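CdiI immunity protein (PDB 5T87) probably protects its own cell from contact-dependent growth inhibition by binding and neutralising the cognate CdiA toxin, with which it forms a complex. Local coordinates at residues F54-T68 with F88-A102. Residues are numbered along the deposited sequence; the frame is centred on the assembly and turned at random.
Sequences FDLNRPDSLRSLAVT and FLLSLGGDQAVASAA
V67 projects from helix 60-68 as a knob into the hole formed by L89, V98, A101 and A102, and its two methyls divide the work. With CG1 anti to the backbone N (chi1 169°), that methyl reaches the backbone of helix 96-102, 3.4 Å from A102 N, while CG2 meets L92 CD1 at 3.7 Å. The N-to-C directions of the short helix axes are 28° apart, and their 8.3 Å approach in this helical fold is consistent with the small residues S64, A97 and A101 at the interface, S64 OG lying 3.4 Å from A101 CB.

One turn before V67, R63 lays its guanidinium with one face toward V98 CG1, which also lies 3.8 Å from R63 CB. The edge of that group takes D60 OD1 in plane, a salt bridge stretched to 3.5 Å from R63 NH1, and A97 CB lies 3.3 Å from both D60 OD1 and R63 NH1.

Before the helix, F54 meets F88 in an offset edge-to-face pair, the F88 edge toward the F54 face, with planes at 83°; L92 bridges this pair and the V67 site, its CD2 touching F54 CE1. F46 extends the aromatic cluster through F88.

Both helices also meet the CdiA toxin chain: S100 OG hydrogen-bonds its T20 O, and T68 packs on its D38.

Direct contacts are thus mainly apolar, with the D60-R63 charge pair at the margin. A water bonded to S64 OG (2.8 Å) accepts from A101 N and donates weakly to A97 O, linking the two helices and giving these polar atoms a partner.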
loop_
_atom_site.group_PDB
_atom_site.type_symbol
_atom_site.label_atom_id
_atom_site.label_comp_id
_atom_site.label_asym_id
_atom_site.label_seq_id
_atom_site.Cartn_x
_atom_site.Cartn_y
_atom_site.Cartn_z
ATOM N N PHE A 54 -9.475 -5.823 -11.113
ATOM C CA PHE A 54 -10.571 -6.671 -11.592
ATOM C C PHE A 54 -10.216 -7.615 -12.743
ATOM O O PHE A 54 -11.051 -8.438 -13.144
ATOM C CB PHE A 54 -11.761 -5.806 -12.015
ATOM C CG PHE A 54 -12.532 -5.220 -10.868
ATOM C CD1 PHE A 54 -12.893 -5.994 -9.763
ATOM C CD2 PHE A 54 -12.955 -3.892 -10.912
ATOM C CE1 PHE A 54 -13.623 -5.439 -8.724
ATOM C CE2 PHE A 54 -13.694 -3.331 -9.876
ATOM C CZ PHE A 54 -14.030 -4.105 -8.780
ATOM N N ASP A 55 -8.994 -7.507 -13.267
ATOM C CA ASP A 55 -8.645 -8.175 -14.509
ATOM C C ASP A 55 -8.162 -9.593 -14.206
ATOM O O ASP A 55 -7.056 -9.797 -13.712
ATOM C CB ASP A 55 -7.610 -7.345 -15.269
ATOM C CG ASP A 55 -7.158 -7.999 -16.561
ATOM O OD1 ASP A 55 -7.697 -9.068 -16.954
ATOM O OD2 ASP A 55 -6.243 -7.434 -17.185
ATOM N N LEU A 56 -8.991 -10.567 -14.541
ATOM C CA LEU A 56 -8.759 -11.970 -14.218
ATOM C C LEU A 56 -7.583 -12.579 -14.963
ATOM O O LEU A 56 -7.085 -13.633 -14.559
ATOM C CB LEU A 56 -9.985 -12.808 -14.580
ATOM C CG LEU A 56 -11.340 -12.450 -13.952
ATOM C CD1 LEU A 56 -12.454 -13.168 -14.687
ATOM C CD2 LEU A 56 -11.333 -12.782 -12.463
ATOM N N ASN A 57 -7.163 -11.948 -16.061
ATOM C CA ASN A 57 -5.963 -12.370 -16.802
ATOM C C ASN A 57 -4.664 -11.783 -16.270
ATOM O O ASN A 57 -3.625 -12.003 -16.873
ATOM C CB ASN A 57 -6.103 -12.064 -18.311
ATOM C CG ASN A 57 -7.140 -12.945 -18.997
ATOM O OD1 ASN A 57 -7.540 -13.994 -18.478
ATOM N ND2 ASN A 57 -7.579 -12.523 -20.175
ATOM N N ARG A 58 -4.705 -11.055 -15.147
ATOM C CA ARG A 58 -3.492 -10.585 -14.467
ATOM C C ARG A 58 -3.222 -11.466 -13.225
ATOM O O ARG A 58 -4.162 -11.965 -12.596
ATOM C CB ARG A 58 -3.654 -9.114 -14.089
ATOM C CG ARG A 58 -3.527 -8.150 -15.264
ATOM C CD ARG A 58 -2.050 -7.805 -15.485
ATOM N NE ARG A 58 -1.752 -7.163 -16.769
ATOM C CZ ARG A 58 -2.098 -5.918 -17.112
ATOM N NH1 ARG A 58 -1.764 -5.473 -18.320
ATOM N NH2 ARG A 58 -2.782 -5.112 -16.282
ATOM N N PRO A 59 -1.939 -11.675 -12.873
ATOM C CA PRO A 59 -1.614 -12.557 -11.755
ATOM C C PRO A 59 -2.027 -11.947 -10.422
ATOM O O PRO A 59 -2.099 -10.724 -10.312
ATOM C CB PRO A 59 -0.086 -12.703 -11.858
ATOM C CG PRO A 59 0.356 -11.431 -12.481
ATOM C CD PRO A 59 -0.722 -11.083 -13.461
ATOM N N ASP A 60 -2.300 -12.803 -9.437
ATOM C CA ASP A 60 -2.820 -12.373 -8.134
ATOM C C ASP A 60 -1.954 -11.303 -7.473
ATOM O O ASP A 60 -2.463 -10.381 -6.851
ATOM C CB ASP A 60 -2.945 -13.565 -7.189
ATOM C CG ASP A 60 -4.049 -14.526 -7.595
ATOM O OD1 ASP A 60 -4.962 -14.142 -8.376
ATOM O OD2 ASP A 60 -4.016 -15.679 -7.122
ATOM N N SER A 61 -0.643 -11.445 -7.625
ATOM C CA SER A 61 0.322 -10.476 -7.129
ATOM C C SER A 61 -0.020 -9.064 -7.573
ATOM O O SER A 61 -0.009 -8.160 -6.769
ATOM C CB SER A 61 1.745 -10.846 -7.587
ATOM O OG SER A 61 1.845 -10.856 -9.009
ATOM N N LEU A 62 -0.338 -8.888 -8.846
ATOM C CA LEU A 62 -0.606 -7.556 -9.398
ATOM C C LEU A 62 -1.953 -6.995 -8.982
ATOM O O LEU A 62 -2.064 -5.800 -8.674
ATOM C CB LEU A 62 -0.496 -7.554 -10.924
ATOM C CG LEU A 62 0.933 -7.623 -11.474
ATOM C CD1 LEU A 62 0.896 -7.558 -12.999
ATOM C CD2 LEU A 62 1.818 -6.510 -10.890
ATOM N N ARG A 63 -2.952 -7.866 -8.954
ATOM C CA ARG A 63 -4.308 -7.499 -8.559
ATOM C C ARG A 63 -4.323 -7.052 -7.111
ATOM O O ARG A 63 -4.917 -6.035 -6.767
ATOM C CB ARG A 63 -5.251 -8.677 -8.779
ATOM C CG ARG A 63 -5.362 -9.039 -10.249
ATOM C CD ARG A 63 -6.138 -10.306 -10.506
ATOM N NE ARG A 63 -7.545 -10.138 -10.175
ATOM C CZ ARG A 63 -8.248 -10.892 -9.327
ATOM N NH1 ARG A 63 -7.704 -11.931 -8.687
ATOM N NH2 ARG A 63 -9.523 -10.609 -9.128
ATOM N N SER A 64 -3.626 -7.805 -6.279
ATOM C CA SER A 64 -3.501 -7.499 -4.866
ATOM C C SER A 64 -2.765 -6.176 -4.630
ATOM O O SER A 64 -3.182 -5.363 -3.788
ATOM C CB SER A 64 -2.791 -8.659 -4.155
ATOM O OG SER A 64 -2.987 -8.589 -2.755
ATOM N N LEU A 65 -1.692 -5.954 -5.384
ATOM C CA LEU A 65 -0.934 -4.710 -5.278
ATOM C C LEU A 65 -1.803 -3.479 -5.626
ATOM O O LEU A 65 -1.763 -2.436 -4.942
ATOM C CB LEU A 65 0.311 -4.760 -6.173
ATOM C CG LEU A 65 1.117 -3.455 -6.235
ATOM C CD1 LEU A 65 1.586 -3.059 -4.854
ATOM C CD2 LEU A 65 2.283 -3.547 -7.197
ATOM N N ALA A 66 -2.583 -3.616 -6.695
ATOM C CA ALA A 66 -3.491 -2.546 -7.134
ATOM C C ALA A 66 -4.479 -2.147 -6.038
ATOM O O ALA A 66 -4.742 -0.953 -5.837
ATOM C CB ALA A 66 -4.230 -2.968 -8.395
ATOM N N VAL A 67 -5.000 -3.138 -5.316
ATOM C CA VAL A 67 -5.860 -2.860 -4.165
ATOM C C VAL A 67 -5.100 -2.094 -3.090
ATOM O O VAL A 67 -5.558 -1.090 -2.616
ATOM C CB VAL A 67 -6.424 -4.154 -3.570
ATOM C CG1 VAL A 67 -7.105 -3.903 -2.224
ATOM C CG2 VAL A 67 -7.402 -4.788 -4.543
ATOM N N THR A 68 -3.924 -2.584 -2.722
ATOM C CA THR A 68 -3.057 -1.892 -1.775
ATOM C C THR A 68 -2.808 -0.450 -2.228
ATOM O O THR A 68 -2.869 0.474 -1.419
ATOM C CB THR A 68 -1.742 -2.694 -1.566
ATOM O OG1 THR A 68 -2.020 -3.811 -0.717
ATOM C CG2 THR A 68 -0.632 -1.861 -0.925
ATOM N N PHE A 88 -16.145 -0.530 -3.381
ATOM C CA PHE A 88 -15.078 -1.251 -4.080
ATOM C C PHE A 88 -14.320 -2.234 -3.174
ATOM O O PHE A 88 -14.235 -3.427 -3.466
ATOM C CB PHE A 88 -14.098 -0.266 -4.700
ATOM C CG PHE A 88 -12.868 -0.910 -5.223
ATOM C CD1 PHE A 88 -12.919 -1.703 -6.364
ATOM C CD2 PHE A 88 -11.650 -0.758 -4.561
ATOM C CE1 PHE A 88 -11.781 -2.315 -6.854
ATOM C CE2 PHE A 88 -10.508 -1.360 -5.052
ATOM C CZ PHE A 88 -10.573 -2.137 -6.201
ATOM N N LEU A 89 -13.806 -1.735 -2.062
ATOM C CA LEU A 89 -13.015 -2.578 -1.175
ATOM C C LEU A 89 -13.854 -3.673 -0.517
ATOM O O LEU A 89 -13.375 -4.805 -0.345
ATOM C CB LEU A 89 -12.313 -1.731 -0.119
ATOM C CG LEU A 89 -11.286 -0.728 -0.657
ATOM C CD1 LEU A 89 -10.819 0.204 0.451
ATOM C CD2 LEU A 89 -10.106 -1.436 -1.297
ATOM N N LEU A 90 -15.094 -3.340 -0.158
ATOM C CA LEU A 90 -16.006 -4.315 0.424
ATOM C C LEU A 90 -16.448 -5.384 -0.567
ATOM O O LEU A 90 -16.719 -6.516 -0.164
ATOM C CB LEU A 90 -17.247 -3.631 0.980
ATOM C CG LEU A 90 -17.090 -2.814 2.262
ATOM C CD1 LEU A 90 -18.442 -2.169 2.556
ATOM C CD2 LEU A 90 -16.608 -3.649 3.447
ATOM N N SER A 91 -16.537 -5.031 -1.850
ATOM C CA SER A 91 -16.959 -5.993 -2.868
ATOM C C SER A 91 -15.928 -7.092 -3.121
ATOM O O SER A 91 -16.263 -8.108 -3.731
ATOM C CB SER A 91 -17.314 -5.297 -4.184
ATOM O OG SER A 91 -16.187 -4.678 -4.761
ATOM N N LEU A 92 -14.697 -6.894 -2.641
ATOM C CA LEU A 92 -13.605 -7.876 -2.779
ATOM C C LEU A 92 -13.402 -8.826 -1.586
ATOM O O LEU A 92 -12.692 -9.828 -1.715
ATOM C CB LEU A 92 -12.290 -7.136 -3.017
ATOM C CG LEU A 92 -12.272 -6.088 -4.132
ATOM C CD1 LEU A 92 -10.999 -5.262 -4.060
ATOM C CD2 LEU A 92 -12.441 -6.718 -5.502
ATOM N N GLY A 93 -14.007 -8.524 -0.439
ATOM C CA GLY A 93 -13.788 -9.307 0.790
ATOM C C GLY A 93 -13.988 -10.812 0.686
ATOM O O GLY A 93 -13.418 -11.571 1.478
ATOM N N GLY A 94 -14.801 -11.235 -0.288
ATOM C CA GLY A 94 -15.133 -12.632 -0.504
ATOM C C GLY A 94 -14.256 -13.408 -1.465
ATOM O O GLY A 94 -14.446 -14.617 -1.601
ATOM N N ASP A 95 -13.299 -12.761 -2.133
ATOM C CA ASP A 95 -12.389 -13.510 -3.010
ATOM C C ASP A 95 -10.893 -13.362 -2.640
ATOM O O ASP A 95 -10.369 -12.259 -2.493
ATOM C CB ASP A 95 -12.699 -13.218 -4.479
ATOM C CG ASP A 95 -12.389 -11.816 -4.869
ATOM O OD1 ASP A 95 -11.182 -11.575 -5.059
ATOM O OD2 ASP A 95 -13.330 -10.986 -5.015
ATOM N N GLN A 96 -10.226 -14.509 -2.503
ATOM C CA GLN A 96 -8.993 -14.622 -1.711
ATOM C C GLN A 96 -7.745 -13.992 -2.301
ATOM O O GLN A 96 -6.891 -13.506 -1.563
ATOM C CB GLN A 96 -8.702 -16.081 -1.407
ATOM C CG GLN A 96 -9.760 -16.734 -0.548
ATOM C CD GLN A 96 -9.373 -18.147 -0.148
ATOM O OE1 GLN A 96 -8.380 -18.708 -0.638
ATOM N NE2 GLN A 96 -10.158 -18.733 0.751
ATOM N N ALA A 97 -7.641 -14.013 -3.623
ATOM C CA ALA A 97 -6.537 -13.377 -4.342
ATOM C C ALA A 97 -6.245 -11.955 -3.841
ATOM O O ALA A 97 -5.080 -11.542 -3.749
ATOM C CB ALA A 97 -6.856 -13.342 -5.828
ATOM N N VAL A 98 -7.308 -11.210 -3.524
ATOM C CA VAL A 98 -7.165 -9.815 -3.081
ATOM C C VAL A 98 -7.665 -9.493 -1.676
ATOM O O VAL A 98 -7.369 -8.409 -1.170
ATOM C CB VAL A 98 -7.782 -8.857 -4.110
ATOM C CG1 VAL A 98 -7.003 -8.945 -5.416
ATOM C CG2 VAL A 98 -9.262 -9.158 -4.352
ATOM N N ALA A 99 -8.364 -10.433 -1.039
ATOM C CA ALA A 99 -8.992 -10.193 0.270
ATOM C C ALA A 99 -8.066 -9.520 1.272
ATOM O O ALA A 99 -8.417 -8.517 1.878
ATOM C CB ALA A 99 -9.529 -11.492 0.855
ATOM N N SER A 100 -6.880 -10.068 1.425
ATOM C CA SER A 100 -5.953 -9.597 2.441
ATOM C C SER A 100 -5.563 -8.102 2.259
ATOM O O SER A 100 -5.578 -7.315 3.219
ATOM C CB SER A 100 -4.731 -10.520 2.460
ATOM O OG SER A 100 -3.623 -9.872 3.033
ATOM N N ALA A 101 -5.222 -7.726 1.032
ATOM C CA ALA A 101 -4.919 -6.337 0.694
ATOM C C ALA A 101 -6.164 -5.437 0.793
ATOM O O ALA A 101 -6.045 -4.250 1.120
ATOM C CB ALA A 101 -4.341 -6.249 -0.710
ATOM N N ALA A 102 -7.339 -5.989 0.470
ATOM C CA ALA A 102 -8.615 -5.269 0.639
ATOM C C ALA A 102 -8.812 -4.848 2.086
ATOM O O ALA A 102 -9.100 -3.691 2.354
ATOM C CB ALA A 102 -9.798 -6.113 0.170
HETATM O O HOH W 1 -4.463 -9.930 -0.832
#